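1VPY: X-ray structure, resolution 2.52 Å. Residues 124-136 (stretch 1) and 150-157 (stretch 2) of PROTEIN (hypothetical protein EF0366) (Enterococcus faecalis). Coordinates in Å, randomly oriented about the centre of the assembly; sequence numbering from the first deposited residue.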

# COMPACT_ATOMS: atom_id res chain seq x y z
N THR A 124 6.67 -13.09 9.10
CA THR A 124 7.24 -13.37 10.43
C THR A 124 6.85 -12.30 11.46
O THR A 124 7.03 -12.50 12.67
CB THR A 124 8.77 -13.48 10.37
OG1 THR A 124 9.34 -12.19 10.08
CG2 THR A 124 9.21 -14.48 9.30
N PHE A 125 6.35 -11.16 10.97
CA PHE A 125 5.86 -10.07 11.81
C PHE A 125 4.40 -10.32 12.19
O PHE A 125 3.48 -9.97 11.44
CB PHE A 125 6.00 -8.74 11.05
CG PHE A 125 5.68 -7.51 11.87
CD1 PHE A 125 4.38 -7.01 11.93
CD2 PHE A 125 6.70 -6.83 12.53
CE1 PHE A 125 4.09 -5.85 12.66
CE2 PHE A 125 6.42 -5.67 13.26
CZ PHE A 125 5.11 -5.18 13.33
N GLY A 126 4.20 -10.95 13.34
CA GLY A 126 2.87 -11.33 13.79
C GLY A 126 2.44 -10.62 15.05
O GLY A 126 3.17 -9.78 15.58
N CYS A 127 1.25 -10.97 15.53
CA CYS A 127 0.63 -10.36 16.70
C CYS A 127 1.42 -10.67 17.98
O CYS A 127 1.23 -11.71 18.61
CB CYS A 127 -0.82 -10.83 16.82
SG CYS A 127 -1.75 -10.21 18.24
N THR A 128 2.33 -9.76 18.32
CA THR A 128 3.12 -9.86 19.54
C THR A 128 3.19 -8.50 20.23
O THR A 128 3.21 -7.46 19.56
CB THR A 128 4.54 -10.48 19.28
OG1 THR A 128 5.15 -10.86 20.52
CG2 THR A 128 5.47 -9.52 18.55
N LYS A 129 3.21 -8.52 21.56
CA LYS A 129 3.29 -7.31 22.37
C LYS A 129 4.46 -6.44 21.93
O LYS A 129 4.34 -5.22 21.82
CB LYS A 129 3.41 -7.65 23.86
N GLU A 130 5.58 -7.11 21.64
CA GLU A 130 6.80 -6.46 21.16
C GLU A 130 6.53 -5.53 19.98
O GLU A 130 6.79 -4.33 20.06
CB GLU A 130 7.85 -7.52 20.78
CG GLU A 130 8.83 -7.89 21.90
CD GLU A 130 8.21 -8.71 23.03
OE1 GLU A 130 7.04 -9.15 22.90
OE2 GLU A 130 8.90 -8.93 24.06
N ASN A 131 5.99 -6.07 18.90
CA ASN A 131 5.86 -5.26 17.71
C ASN A 131 4.52 -4.58 17.46
O ASN A 131 4.34 -3.87 16.47
CB ASN A 131 6.45 -5.97 16.47
CG ASN A 131 5.81 -7.31 16.18
OD1 ASN A 131 4.59 -7.48 16.31
ND2 ASN A 131 6.63 -8.27 15.77
N VAL A 132 3.58 -4.79 18.39
CA VAL A 132 2.44 -3.88 18.54
C VAL A 132 3.04 -2.55 19.02
O VAL A 132 2.74 -1.48 18.46
CB VAL A 132 1.39 -4.42 19.55
CG1 VAL A 132 0.48 -3.31 20.07
CG2 VAL A 132 0.56 -5.54 18.93
N ALA A 133 3.91 -2.63 20.03
CA ALA A 133 4.66 -1.48 20.54
C ALA A 133 5.63 -0.89 19.50
O ALA A 133 6.10 0.24 19.67
CB ALA A 133 5.41 -1.85 21.82
N TYR A 134 5.92 -1.65 18.45
CA TYR A 134 6.67 -1.13 17.31
C TYR A 134 5.77 -0.36 16.36
O TYR A 134 6.20 0.63 15.76
CB TYR A 134 7.40 -2.25 16.55
CG TYR A 134 8.25 -1.73 15.40
CD1 TYR A 134 9.54 -1.24 15.63
CD2 TYR A 134 7.77 -1.71 14.09
CE1 TYR A 134 10.32 -0.74 14.60
CE2 TYR A 134 8.54 -1.22 13.04
CZ TYR A 134 9.81 -0.74 13.31
OH TYR A 134 10.59 -0.25 12.29
N LEU A 135 4.52 -0.80 16.22
CA LEU A 135 3.54 -0.09 15.40
C LEU A 135 3.22 1.28 16.01
O LEU A 135 2.93 2.23 15.29
CB LEU A 135 2.25 -0.90 15.22
CG LEU A 135 2.29 -2.18 14.37
CD1 LEU A 135 0.91 -2.79 14.25
CD2 LEU A 135 2.87 -1.92 13.00
N GLN A 136 3.29 1.36 17.33
CA GLN A 136 3.14 2.63 18.03
C GLN A 136 4.32 3.54 17.74
O GLN A 136 4.14 4.74 17.55
CB GLN A 136 2.95 2.41 19.53
CG GLN A 136 1.61 1.74 19.86
CD GLN A 136 1.41 1.48 21.34
OE1 GLN A 136 2.36 1.16 22.06
NE2 GLN A 136 0.17 1.59 21.79
N GLU A 150 0.34 -2.74 5.98
CA GLU A 150 0.04 -4.07 5.43
C GLU A 150 0.72 -5.19 6.22
O GLU A 150 1.89 -5.07 6.57
CB GLU A 150 0.45 -4.16 3.97
CG GLU A 150 -0.13 -5.38 3.29
CD GLU A 150 0.38 -5.59 1.89
OE1 GLU A 150 0.43 -4.61 1.11
OE2 GLU A 150 0.71 -6.75 1.57
N LEU A 151 -0.02 -6.27 6.46
CA LEU A 151 0.48 -7.44 7.20
C LEU A 151 0.41 -8.73 6.35
O LEU A 151 -0.46 -8.86 5.49
CB LEU A 151 -0.34 -7.64 8.49
CG LEU A 151 -0.75 -6.42 9.32
CD1 LEU A 151 -1.98 -6.72 10.15
CD2 LEU A 151 0.38 -5.91 10.19
N ARG A 152 1.34 -9.66 6.60
CA ARG A 152 1.37 -10.98 5.93
C ARG A 152 1.27 -12.13 6.91
O ARG A 152 1.70 -13.25 6.61
CB ARG A 152 2.64 -11.19 5.09
CG ARG A 152 2.78 -10.31 3.88
CD ARG A 152 3.38 -11.06 2.69
NE ARG A 152 3.88 -10.14 1.66
CZ ARG A 152 3.14 -9.25 1.01
NH1 ARG A 152 1.85 -9.13 1.27
NH2 ARG A 152 3.68 -8.46 0.09
N ASN A 153 0.71 -11.87 8.09
CA ASN A 153 0.58 -12.90 9.12
C ASN A 153 -0.85 -12.98 9.65
O ASN A 153 -1.41 -11.97 10.08
CB ASN A 153 1.57 -12.63 10.26
CG ASN A 153 1.59 -13.74 11.28
OD1 ASN A 153 0.66 -13.89 12.07
ND2 ASN A 153 2.66 -14.52 11.28
N ASN A 154 -1.42 -14.17 9.63
CA ASN A 154 -2.84 -14.35 9.95
C ASN A 154 -3.20 -14.28 11.44
O ASN A 154 -4.39 -14.25 11.77
CB ASN A 154 -3.38 -15.65 9.35
CG ASN A 154 -3.13 -16.85 10.25
OD1 ASN A 154 -4.06 -17.37 10.86
ND2 ASN A 154 -1.88 -17.26 10.35
N SER A 155 -2.21 -14.25 12.33
CA SER A 155 -2.48 -14.19 13.77
C SER A 155 -3.13 -12.87 14.16
O SER A 155 -3.95 -12.82 15.08
CB SER A 155 -1.22 -14.46 14.62
OG SER A 155 -0.32 -13.37 14.59
N TRP A 156 -2.76 -11.80 13.45
CA TRP A 156 -3.44 -10.50 13.52
C TRP A 156 -4.93 -10.61 13.22
O TRP A 156 -5.72 -9.78 13.67
CB TRP A 156 -2.83 -9.52 12.52
CG TRP A 156 -1.39 -9.16 12.73
CD1 TRP A 156 -0.33 -9.58 11.99
CD2 TRP A 156 -0.86 -8.30 13.75
NE1 TRP A 156 0.84 -9.04 12.48
CE2 TRP A 156 0.54 -8.25 13.56
CE3 TRP A 156 -1.43 -7.57 14.80
CZ2 TRP A 156 1.38 -7.49 14.38
CZ3 TRP A 156 -0.59 -6.82 15.62
CH2 TRP A 156 0.80 -6.79 15.40
N TYR A 157 -5.30 -11.62 12.44
CA TYR A 157 -6.67 -11.79 11.94
C TYR A 157 -7.47 -12.88 12.66
O TYR A 157 -8.66 -13.03 12.39
CB TYR A 157 -6.65 -12.06 10.44
CG TYR A 157 -6.17 -10.89 9.62
CD1 TYR A 157 -7.07 -9.92 9.16
CD2 TYR A 157 -4.83 -10.74 9.29
CE1 TYR A 157 -6.64 -8.84 8.40
CE2 TYR A 157 -4.38 -9.66 8.53
CZ TYR A 157 -5.30 -8.71 8.08
OH TYR A 157 -4.86 -7.65 7.33

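Trp156 dominates the contact between the two stretches, and most of its partners lie in the loop that leads into the helix beginning at Lys129. Its CA-to-CB bond points sideways, but with chi1 in the m rotamer (-63°) the indole end comes nearer to the first stretch and is buried there. The one polar atom of the ring is satisfied: Trp156 NE1 donates a nearly linear hydrogen bond to Phe125 O (3.0 Å, 166°), close to the ring plane, as an indole N-H requires. This bond fixes the indole edge against the backbone while its carbon atoms meet apolar groups.

Cys127 covers one face of the ring. Its CA sits 3.6 Å from the centroid of the Trp156 six-membered ring and only 4° off the normal, a CH-pi contact, and Cys127 CB lies 3.9 Å from Trp156 CE3. The sulfur approaches obliquely, with SG 4.8 Å from the same centroid. The backbone of Cys127 is held as well, for its N donates to Ser155 OG (3.0 Å, 165°). Ser155 OG in turn donates to Asn153 OD1 (2.8 Å), which also accepts from Ser155 N (2.9 Å), so the small hydroxyl both receives and gives a bond and is held in place for Cys127.

Phe125, buried and in the t rotamer, brings its CE1 to 3.6 Å from Trp156 CZ2. The two ring planes are near parallel, at 24°, but slid apart, so they barely overlap. At the Phe125 ring edge, CE1 lies 4.5 Å from Leu151 CD2.

The helix completes the apolar surround: Val132 CG2 reaches the indole edge, 3.7 Å from Trp156 CZ3, and Leu135 CD1 approaches Trp156 CH2 at 4.2 Å. Gly126 passes close to the second stretch, its CA 3.7 Å from Asn153 CG; a CB here would lie tightly against Asn153 OD1 and Ser155 OG.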